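Local structure of glycosyl hydrolases family 31 family protein (6DRU) at residues Q594-Q605 with E710-F718; P5-Q13 with S63-R74. The protein hydrolyses xyloglucan oligosaccharides, releasing alpha-xylose from the glucose at their non-reducing end, as a family 31 glycoside hydrolase. All coordinates share one frame; numbering follows the deposited sequence.

Contact 1. Residues Q594-Q605 with E710-F718; sequences QLGAYLKSIFNQ and EELLSGNVF
The C-terminal tail 710-718 comes nearest the helix 596-605 at Y598 and G715, whose CA atoms lie 4.4 Å apart, while Q605 and F718 at the far end are separated by 8.1 Å between CA atoms. One side-chain bond joins the segments here: S601 OG donates to G715 O over 2.8 Å, with the hydroxyl tilted 28° from the carbonyl plane. S601 reaches the tail, where G715 has left the helical conformation with positive phi, because its hydroxyl swings away from the backbone N (chi1 -174°). The Y598 ring lies between two aliphatic groups, I602 CG2 over the centre of one face and L712 CD1 over the opposite face, the latter 4.3 Å from the ring centroid and offset toward the rim. V717 CG1 meets the ring's edge. At the terminus, Q605 CG sits over the centre of the F718 ring, 3.4 Å from its centroid and 11° off the normal, a CH-pi contact. I602 CG2 approaches the same ring at its edge, 3.8 Å from F718 CE2. L595 CD2 extends the apolar seam to L712 and L713. Y598 OH hydrogen-bonds F645 O, at the end of strand 643-645, and R648 N in the turn leading to strand 649-651. F603 packs edge-to-face on W512 and F553, and helix 596-609 thus touches these aromatics as well as the C-terminal sheet.

Contact 2. Residues P5-Q13 with S63-R74; sequences PNSTGLRIQ and SYDTATTGTEPR. With NAG (2-acetamido-2-deoxy-beta-D-glucopyranose), chain L.
G9 O accepts two successive backbone N-H groups, from D65 at 2.8 Å and T66 at 3.2 Å, and the two bonds differ in geometry. The T66 donor lies in the carbonyl plane, whereas that of D65 stands 35° out of it. The neighbouring D65 carboxylate turns to T8, taking weak bonds from the backbone N through OD2 and from the hydroxyl through OD1. Beyond this point the strands 10-13 and 66-68 run parallel, their directions 14° apart, and the ladder continues from R11 N to T66 O (2.9 Å), from T68 N to R11 O, and from Q13 N to T68 O (2.7 Å). Strand 66-68 is thereby added as an outermost strand to the mixed sheet of the N-terminal region, and on its other side strand 10-14 pairs antiparallel with 17-23. R11 and Y64 meet on the sheet face shared with A67. An extended R11 chain, CG anti to the backbone N, lays its methylenes over one face of the tyrosine ring: CB is 3.8 Å from the ring centroid and CD 3.4 Å from Y64 CZ. The guanidinium plane is inclined 40° to the ring. On the sheet face that carries L10, I12, T66 and T68, L10 CD1 touches T66 CB, T68 CG2 (3.7 Å) and R74 CD, while I12 lies alongside T68. T68 OG1 also accepts from G70 N, closing an ST turn after the strand. N6 ND2 carries a covalently attached N-acetylglucosamine, and T69 O accepts a hydrogen bond from Y414 OH of a neighbouring subunit.

Overall arrangement
Contact 2 comes first along the chain, its segments only 50 residues apart; contact 1 closes much later, joining segments 105 residues apart. Their centres are about 48 Å apart and their nearest atoms about 25 Å, with no touch and no shared sheet. Contact 2 adds strand 66-68 beside strand 10-14 at the rim of the eight-stranded N-terminal sheet, whereas contact 1 brings the chain's last residues back onto helix 596-609, next to the six-stranded C-terminal sheet. Contact 2 lies at subunit interfaces, touched by two other copies of the protein; none touches contact 1. One thus serves sheet and assembly, the other secures the chain's end, and neither lines the xylose pocket.

Contact 1. Residues Q594-Q605 with E710-F718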
loop_
_atom_site.group_PDB
_atom_site.type_symbol
_atom_site.label_atom_id
_atom_site.label_comp_id
_atom_site.label_asym_id
_atom_site.label_seq_id
_atom_site.Cartn_x
_atom_site.Cartn_y
_atom_site.Cartn_z
ATOM N N GLN A 594 56.463 16.145 -6.797
ATOM C CA GLN A 594 57.624 15.262 -6.804
ATOM C C GLN A 594 57.212 13.796 -6.790
ATOM O O GLN A 594 57.956 12.937 -7.278
ATOM C CB GLN A 594 58.529 15.576 -5.613
ATOM C CG GLN A 594 59.908 14.938 -5.694
ATOM C CD GLN A 594 60.780 15.290 -4.505
ATOM O OE1 GLN A 594 60.384 16.071 -3.637
ATOM N NE2 GLN A 594 61.977 14.717 -4.459
ATOM N N LEU A 595 56.034 13.492 -6.245
ATOM C CA LEU A 595 55.503 12.138 -6.219
ATOM C C LEU A 595 54.725 11.790 -7.485
ATOM O O LEU A 595 53.986 10.799 -7.491
ATOM C CB LEU A 595 54.612 11.946 -4.989
ATOM C CG LEU A 595 55.303 11.945 -3.624
ATOM C CD1 LEU A 595 54.333 12.362 -2.527
ATOM C CD2 LEU A 595 55.901 10.578 -3.325
ATOM N N GLY A 596 54.878 12.582 -8.550
ATOM C CA GLY A 596 54.068 12.379 -9.742
ATOM C C GLY A 596 54.293 11.032 -10.404
ATOM O O GLY A 596 53.343 10.379 -10.839
ATOM N N ALA A 597 55.554 10.602 -10.495
ATOM C CA ALA A 597 55.843 9.297 -11.081
ATOM C C ALA A 597 55.250 8.176 -10.238
ATOM O O ALA A 597 54.700 7.206 -10.773
ATOM C CB ALA A 597 57.352 9.112 -11.239
ATOM N N TYR A 598 55.358 8.291 -8.912
ATOM C CA TYR A 598 54.768 7.297 -8.023
ATOM C C TYR A 598 53.248 7.293 -8.134
ATOM O O TYR A 598 52.621 6.227 -8.148
ATOM C CB TYR A 598 55.204 7.576 -6.586
ATOM C CG TYR A 598 54.810 6.523 -5.579
ATOM C CD1 TYR A 598 55.454 5.293 -5.542
ATOM C CD2 TYR A 598 53.811 6.769 -4.648
ATOM C CE1 TYR A 598 55.104 4.334 -4.613
ATOM C CE2 TYR A 598 53.454 5.817 -3.716
ATOM C CZ TYR A 598 54.104 4.601 -3.702
ATOM O OH TYR A 598 53.752 3.650 -2.774
ATOM N N LEU A 599 52.639 8.478 -8.218
ATOM C CA LEU A 599 51.187 8.568 -8.330
ATOM C C LEU A 599 50.698 7.972 -9.643
ATOM O O LEU A 599 49.772 7.152 -9.660
ATOM C CB LEU A 599 50.738 10.021 -8.206
ATOM C CG LEU A 599 50.810 10.632 -6.809
ATOM C CD1 LEU A 599 50.695 12.146 -6.888
ATOM C CD2 LEU A 599 49.717 10.052 -5.928
ATOM N N LYS A 600 51.301 8.383 -10.760
ATOM C CA LYS A 600 50.853 7.885 -12.056
ATOM C C LYS A 600 51.083 6.382 -12.178
ATOM O O LYS A 600 50.340 5.695 -12.889
ATOM C CB LYS A 600 51.565 8.651 -13.174
ATOM C CG LYS A 600 51.353 8.091 -14.572
ATOM C CD LYS A 600 52.286 8.737 -15.588
ATOM C CE LYS A 600 51.689 8.689 -16.986
ATOM N NZ LYS A 600 52.295 9.706 -17.892
ATOM N N SER A 601 52.078 5.850 -11.467
ATOM C CA SER A 601 52.344 4.416 -11.522
ATOM C C SER A 601 51.309 3.623 -10.730
ATOM O O SER A 601 50.830 2.581 -11.194
ATOM C CB SER A 601 53.750 4.125 -11.004
ATOM O OG SER A 601 54.080 2.760 -11.179
ATOM N N ILE A 602 50.947 4.096 -9.534
ATOM C CA ILE A 602 49.977 3.361 -8.729
ATOM C C ILE A 602 48.562 3.561 -9.262
ATOM O O ILE A 602 47.704 2.686 -9.093
ATOM C CB ILE A 602 50.081 3.754 -7.244
ATOM C CG1 ILE A 602 49.716 5.224 -7.033
ATOM C CG2 ILE A 602 51.479 3.467 -6.718
ATOM C CD1 ILE A 602 49.741 5.653 -5.579
ATOM N N PHE A 603 48.288 4.701 -9.902
ATOM C CA PHE A 603 47.000 4.876 -10.567
ATOM C C PHE A 603 46.876 3.958 -11.773
ATOM O O PHE A 603 45.763 3.558 -12.137
ATOM C CB PHE A 603 46.810 6.333 -10.989
ATOM C CG PHE A 603 46.045 7.158 -9.995
ATOM C CD1 PHE A 603 44.661 7.202 -10.032
ATOM C CD2 PHE A 603 46.708 7.896 -9.028
ATOM C CE1 PHE A 603 43.952 7.964 -9.123
ATOM C CE2 PHE A 603 46.002 8.658 -8.115
ATOM C CZ PHE A 603 44.623 8.692 -8.162
ATOM N N ASN A 604 48.004 3.608 -12.395
ATOM C CA ASN A 604 47.971 2.713 -13.544
ATOM C C ASN A 604 47.682 1.278 -13.119
ATOM O O ASN A 604 46.952 0.557 -13.810
ATOM C CB ASN A 604 49.293 2.797 -14.305
ATOM C CG ASN A 604 49.335 1.878 -15.508
ATOM O OD1 ASN A 604 49.827 0.751 -15.424
ATOM N ND2 ASN A 604 48.814 2.351 -16.635
ATOM N N GLN A 605 48.241 0.845 -11.984
ATOM C CA GLN A 605 47.964 -0.502 -11.499
ATOM C C GLN A 605 46.522 -0.651 -11.033
ATOM O O GLN A 605 45.929 -1.725 -11.193
ATOM C CB GLN A 605 48.932 -0.869 -10.378
ATOM C CG GLN A 605 50.184 -1.540 -10.890
ATOM C CD GLN A 605 49.887 -2.855 -11.576
ATOM O OE1 GLN A 605 49.201 -3.715 -11.025
ATOM N NE2 GLN A 605 50.386 -3.012 -12.797
ATOM N N GLU A 710 64.579 6.659 -3.551
ATOM C CA GLU A 710 64.825 7.052 -4.929
ATOM C C GLU A 710 64.157 6.101 -5.916
ATOM O O GLU A 710 63.871 6.503 -7.049
ATOM C CB GLU A 710 66.335 7.150 -5.171
ATOM C CG GLU A 710 66.738 7.608 -6.562
ATOM C CD GLU A 710 67.116 6.461 -7.470
ATOM O OE1 GLU A 710 66.968 5.292 -7.052
ATOM O OE2 GLU A 710 67.567 6.735 -8.603
ATOM N N GLU A 711 63.880 4.859 -5.504
ATOM C CA GLU A 711 63.169 3.932 -6.380
ATOM C C GLU A 711 61.678 4.236 -6.420
ATOM O O GLU A 711 61.067 4.216 -7.495
ATOM C CB GLU A 711 63.360 2.489 -5.917
ATOM C CG GLU A 711 64.676 2.180 -5.254
ATOM C CD GLU A 711 64.684 0.789 -4.649
ATOM O OE1 GLU A 711 64.880 -0.190 -5.400
ATOM O OE2 GLU A 711 64.465 0.674 -3.425
ATOM N N LEU A 712 61.075 4.511 -5.260
ATOM C CA LEU A 712 59.652 4.830 -5.236
ATOM C C LEU A 712 59.370 6.147 -5.943
ATOM O O LEU A 712 58.323 6.293 -6.584
ATOM C CB LEU A 712 59.140 4.849 -3.790
ATOM C CG LEU A 712 59.307 6.068 -2.879
ATOM C CD1 LEU A 712 58.132 7.029 -3.004
ATOM C CD2 LEU A 712 59.477 5.620 -1.435
ATOM N N LEU A 713 60.293 7.108 -5.857
ATOM C CA LEU A 713 60.152 8.339 -6.621
ATOM C C LEU A 713 60.308 8.104 -8.117
ATOM O O LEU A 713 59.900 8.958 -8.912
ATOM C CB LEU A 713 61.171 9.374 -6.142
ATOM C CG LEU A 713 60.655 10.504 -5.250
ATOM C CD1 LEU A 713 59.985 9.956 -4.004
ATOM C CD2 LEU A 713 61.788 11.444 -4.876
ATOM N N SER A 714 60.887 6.967 -8.518
ATOM C CA SER A 714 61.034 6.643 -9.931
ATOM C C SER A 714 59.772 6.039 -10.532
ATOM O O SER A 714 59.593 6.105 -11.753
ATOM C CB SER A 714 62.201 5.674 -10.135
ATOM O OG SER A 714 61.802 4.345 -9.846
ATOM N N GLY A 715 58.895 5.461 -9.707
ATOM C CA GLY A 715 57.681 4.829 -10.156
ATOM C C GLY A 715 57.783 3.325 -10.348
ATOM O O GLY A 715 56.764 2.630 -10.261
ATOM N N ASN A 716 58.986 2.806 -10.611
ATOM C CA ASN A 716 59.177 1.366 -10.799
ATOM C C ASN A 716 59.024 0.671 -9.450
ATOM O O ASN A 716 59.987 0.386 -8.741
ATOM C CB ASN A 716 60.530 1.059 -11.427
ATOM C CG ASN A 716 60.742 1.779 -12.741
ATOM O OD1 ASN A 716 60.088 2.785 -13.022
ATOM N ND2 ASN A 716 61.636 1.250 -13.568
ATOM N N VAL A 717 57.770 0.380 -9.093
ATOM C CA VAL A 717 57.446 -0.297 -7.844
ATOM C C VAL A 717 56.586 -1.534 -8.060
ATOM O O VAL A 717 56.288 -2.242 -7.099
ATOM C CB VAL A 717 56.760 0.660 -6.847
ATOM C CG1 VAL A 717 57.762 1.685 -6.333
ATOM C CG2 VAL A 717 55.573 1.354 -7.496
ATOM N N PHE A 718 56.177 -1.818 -9.291
ATOM C CA PHE A 718 55.406 -3.018 -9.586
ATOM C C PHE A 718 56.164 -3.939 -10.538
ATOM O O PHE A 718 57.392 -4.040 -10.482
ATOM C CB PHE A 718 54.045 -2.648 -10.177
ATOM C CG PHE A 718 53.204 -1.798 -9.268
ATOM C CD1 PHE A 718 52.508 -2.366 -8.211
ATOM C CD2 PHE A 718 53.106 -0.431 -9.471
ATOM C CE1 PHE A 718 51.733 -1.585 -7.371
ATOM C CE2 PHE A 718 52.332 0.354 -8.639
ATOM C CZ PHE A 718 51.646 -0.222 -7.587
#

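Contact 2. Residues P5-Q13 with S63-R74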
loop_
_atom_site.group_PDB
_atom_site.type_symbol
_atom_site.label_atom_id
_atom_site.label_comp_id
_atom_site.label_asym_id
_atom_site.label_seq_id
_atom_site.Cartn_x
_atom_site.Cartn_y
_atom_site.Cartn_z
ATOM N N PRO A 5 34.413 -24.678 -15.299
ATOM C CA PRO A 5 33.191 -25.374 -14.892
ATOM C C PRO A 5 32.687 -26.310 -15.978
ATOM O O PRO A 5 32.991 -26.162 -17.164
ATOM C CB PRO A 5 32.190 -24.236 -14.639
ATOM C CG PRO A 5 32.909 -22.950 -14.990
ATOM C CD PRO A 5 34.127 -23.314 -15.771
ATOM N N ASN A 6 31.901 -27.293 -15.545
ATOM C CA ASN A 6 31.312 -28.279 -16.439
ATOM C C ASN A 6 29.830 -28.041 -16.687
ATOM O O ASN A 6 29.171 -28.887 -17.299
ATOM C CB ASN A 6 31.521 -29.687 -15.879
ATOM C CG ASN A 6 30.785 -29.905 -14.573
ATOM O OD1 ASN A 6 30.456 -28.956 -13.861
ATOM N ND2 ASN A 6 30.519 -31.166 -14.251
ATOM N N SER A 7 29.294 -26.915 -16.224
ATOM C CA SER A 7 27.886 -26.599 -16.385
ATOM C C SER A 7 27.745 -25.095 -16.552
ATOM O O SER A 7 28.408 -24.323 -15.854
ATOM C CB SER A 7 27.065 -27.088 -15.183
ATOM O OG SER A 7 25.694 -26.753 -15.319
ATOM N N THR A 8 26.878 -24.685 -17.478
ATOM C CA THR A 8 26.646 -23.264 -17.711
ATOM C C THR A 8 25.729 -22.640 -16.669
ATOM O O THR A 8 25.597 -21.411 -16.642
ATOM C CB THR A 8 26.055 -23.046 -19.104
ATOM O OG1 THR A 8 24.750 -23.637 -19.170
ATOM C CG2 THR A 8 26.942 -23.684 -20.156
ATOM N N GLY A 9 25.105 -23.442 -15.822
ATOM C CA GLY A 9 24.220 -22.928 -14.800
ATOM C C GLY A 9 23.209 -23.964 -14.378
ATOM O O GLY A 9 22.972 -24.966 -15.056
ATOM N N LEU A 10 22.596 -23.711 -13.225
ATOM C CA LEU A 10 21.574 -24.585 -12.668
ATOM C C LEU A 10 20.335 -23.755 -12.383
ATOM O O LEU A 10 20.422 -22.700 -11.748
ATOM C CB LEU A 10 22.074 -25.275 -11.393
ATOM C CG LEU A 10 21.062 -26.064 -10.563
ATOM C CD1 LEU A 10 20.722 -27.374 -11.245
ATOM C CD2 LEU A 10 21.612 -26.316 -9.167
ATOM N N ARG A 11 19.185 -24.225 -12.858
ATOM C CA ARG A 11 17.915 -23.540 -12.663
ATOM C C ARG A 11 17.026 -24.413 -11.792
ATOM O O ARG A 11 16.645 -25.517 -12.199
ATOM C CB ARG A 11 17.238 -23.237 -14.000
ATOM C CG ARG A 11 15.784 -22.827 -13.855
ATOM C CD ARG A 11 15.081 -22.715 -15.196
ATOM N NE ARG A 11 13.740 -22.157 -15.048
ATOM C CZ ARG A 11 13.362 -20.975 -15.527
ATOM N NH1 ARG A 11 14.221 -20.222 -16.201
ATOM N NH2 ARG A 11 12.120 -20.550 -15.338
ATOM N N ILE A 12 16.694 -23.916 -10.606
ATOM C CA ILE A 12 15.918 -24.660 -9.622
ATOM C C ILE A 12 14.499 -24.116 -9.609
ATOM O O ILE A 12 14.292 -22.898 -9.549
ATOM C CB ILE A 12 16.552 -24.566 -8.223
ATOM C CG1 ILE A 12 17.990 -25.085 -8.249
ATOM C CG2 ILE A 12 15.725 -25.338 -7.208
ATOM C CD1 ILE A 12 18.727 -24.888 -6.947
ATOM N N GLN A 13 13.520 -25.015 -9.670
ATOM C CA GLN A 13 12.111 -24.655 -9.541
ATOM C C GLN A 13 11.659 -25.077 -8.147
ATOM O O GLN A 13 11.313 -26.239 -7.918
ATOM C CB GLN A 13 11.277 -25.317 -10.632
ATOM C CG GLN A 13 9.853 -24.793 -10.724
ATOM C CD GLN A 13 9.802 -23.313 -11.050
ATOM O OE1 GLN A 13 10.447 -22.850 -11.993
ATOM N NE2 GLN A 13 9.038 -22.560 -10.266
ATOM N N SER A 63 21.372 -18.359 -19.579
ATOM C CA SER A 63 21.659 -19.722 -20.004
ATOM C C SER A 63 21.959 -20.627 -18.814
ATOM O O SER A 63 22.576 -20.209 -17.831
ATOM C CB SER A 63 22.837 -19.734 -20.978
ATOM O OG SER A 63 24.047 -19.406 -20.316
ATOM N N TYR A 64 21.513 -21.878 -18.914
ATOM C CA TYR A 64 21.776 -22.878 -17.890
ATOM C C TYR A 64 21.820 -24.253 -18.540
ATOM O O TYR A 64 21.333 -24.454 -19.655
ATOM C CB TYR A 64 20.724 -22.840 -16.774
ATOM C CG TYR A 64 19.306 -23.062 -17.251
ATOM C CD1 TYR A 64 18.530 -22.000 -17.698
ATOM C CD2 TYR A 64 18.744 -24.333 -17.255
ATOM C CE1 TYR A 64 17.234 -22.198 -18.136
ATOM C CE2 TYR A 64 17.450 -24.539 -17.692
ATOM C CZ TYR A 64 16.700 -23.468 -18.132
ATOM O OH TYR A 64 15.410 -23.667 -18.566
ATOM N N ASP A 65 22.414 -25.203 -17.820
ATOM C CA ASP A 65 22.597 -26.565 -18.302
ATOM C C ASP A 65 21.648 -27.567 -17.673
ATOM O O ASP A 65 21.253 -28.524 -18.341
ATOM C CB ASP A 65 24.034 -27.037 -18.040
ATOM C CG ASP A 65 24.917 -26.938 -19.266
ATOM O OD1 ASP A 65 24.441 -26.434 -20.306
ATOM O OD2 ASP A 65 26.088 -27.371 -19.192
ATOM N N THR A 66 21.270 -27.368 -16.414
ATOM C CA THR A 66 20.497 -28.344 -15.663
ATOM C C THR A 66 19.295 -27.666 -15.028
ATOM O O THR A 66 19.405 -26.562 -14.487
ATOM C CB THR A 66 21.356 -29.011 -14.575
ATOM O OG1 THR A 66 22.573 -29.496 -15.157
ATOM C CG2 THR A 66 20.611 -30.169 -13.928
ATOM N N ALA A 67 18.147 -28.335 -15.099
ATOM C CA ALA A 67 16.914 -27.868 -14.481
ATOM C C ALA A 67 16.418 -28.928 -13.511
ATOM O O ALA A 67 16.388 -30.117 -13.846
ATOM C CB ALA A 67 15.844 -27.563 -15.532
ATOM N N THR A 68 16.040 -28.497 -12.310
ATOM C CA THR A 68 15.558 -29.409 -11.287
ATOM C C THR A 68 14.544 -28.683 -10.416
ATOM O O THR A 68 14.452 -27.452 -10.429
ATOM C CB THR A 68 16.706 -29.958 -10.428
ATOM O OG1 THR A 68 16.174 -30.722 -9.338
ATOM C CG2 THR A 68 17.555 -28.819 -9.881
ATOM N N THR A 69 13.773 -29.463 -9.664
ATOM C CA THR A 69 12.873 -28.922 -8.658
ATOM C C THR A 69 13.501 -28.910 -7.271
ATOM O O THR A 69 12.809 -28.621 -6.290
ATOM C CB THR A 69 11.561 -29.710 -8.631
ATOM O OG1 THR A 69 11.840 -31.115 -8.584
ATOM C CG2 THR A 69 10.735 -29.403 -9.865
ATOM N N GLY A 70 14.793 -29.213 -7.171
ATOM C CA GLY A 70 15.481 -29.184 -5.893
ATOM C C GLY A 70 15.124 -30.315 -4.957
ATOM O O GLY A 70 15.205 -30.146 -3.735
ATOM N N THR A 71 14.725 -31.468 -5.495
ATOM C CA THR A 71 14.393 -32.611 -4.650
ATOM C C THR A 71 15.640 -33.319 -4.138
ATOM O O THR A 71 15.602 -33.930 -3.063
ATOM C CB THR A 71 13.506 -33.598 -5.412
ATOM O OG1 THR A 71 14.182 -34.040 -6.596
ATOM C CG2 THR A 71 12.193 -32.937 -5.801
ATOM N N GLU A 72 16.739 -33.250 -4.883
ATOM C CA GLU A 72 17.978 -33.941 -4.565
ATOM C C GLU A 72 19.139 -32.959 -4.565
ATOM O O GLU A 72 19.113 -31.957 -5.287
ATOM C CB GLU A 72 18.257 -35.063 -5.578
ATOM C CG GLU A 72 17.224 -36.178 -5.576
ATOM C CD GLU A 72 17.250 -36.991 -4.296
ATOM O OE1 GLU A 72 18.280 -37.647 -4.029
ATOM O OE2 GLU A 72 16.243 -36.976 -3.556
ATOM N N PRO A 73 20.162 -33.211 -3.750
ATOM C CA PRO A 73 21.310 -32.297 -3.704
ATOM C C PRO A 73 22.172 -32.398 -4.953
ATOM O O PRO A 73 22.280 -33.453 -5.582
ATOM C CB PRO A 73 22.080 -32.761 -2.462
ATOM C CG PRO A 73 21.680 -34.183 -2.280
ATOM C CD PRO A 73 20.254 -34.269 -2.731
ATOM N N ARG A 74 22.794 -31.271 -5.308
ATOM C CA ARG A 74 23.689 -31.198 -6.455
ATOM C C ARG A 74 24.928 -30.399 -6.076
ATOM O O ARG A 74 24.984 -29.752 -5.025
ATOM C CB ARG A 74 23.009 -30.563 -7.676
ATOM C CG ARG A 74 21.608 -31.071 -7.949
ATOM C CD ARG A 74 21.069 -30.537 -9.260
ATOM N NE ARG A 74 20.169 -31.495 -9.893
ATOM C CZ ARG A 74 20.517 -32.305 -10.886
ATOM N NH1 ARG A 74 21.753 -32.274 -11.366
ATOM N NH2 ARG A 74 19.629 -33.145 -11.400
HETATM C C1 NAG L . 30.099 -31.905 -13.068
HETATM C C2 NAG L . 29.186 -33.105 -13.204
HETATM C C3 NAG L . 28.386 -33.325 -11.974
HETATM C C4 NAG L . 29.286 -33.372 -10.758
HETATM C C5 NAG L . 30.170 -32.145 -10.713
HETATM C C6 NAG L . 31.132 -32.255 -9.550
HETATM C C7 NAG L . 28.705 -33.416 -15.601
HETATM C C8 NAG L . 27.786 -33.227 -16.786
HETATM N N2 NAG L . 28.325 -32.928 -14.323
HETATM O O3 NAG L . 27.640 -34.513 -12.111
HETATM O O4 NAG L . 28.501 -33.423 -9.589
HETATM O O5 NAG L . 30.896 -32.045 -11.916
HETATM O O6 NAG L . 31.446 -30.965 -9.076
HETATM O O7 NAG L . 29.770 -33.985 -15.743
#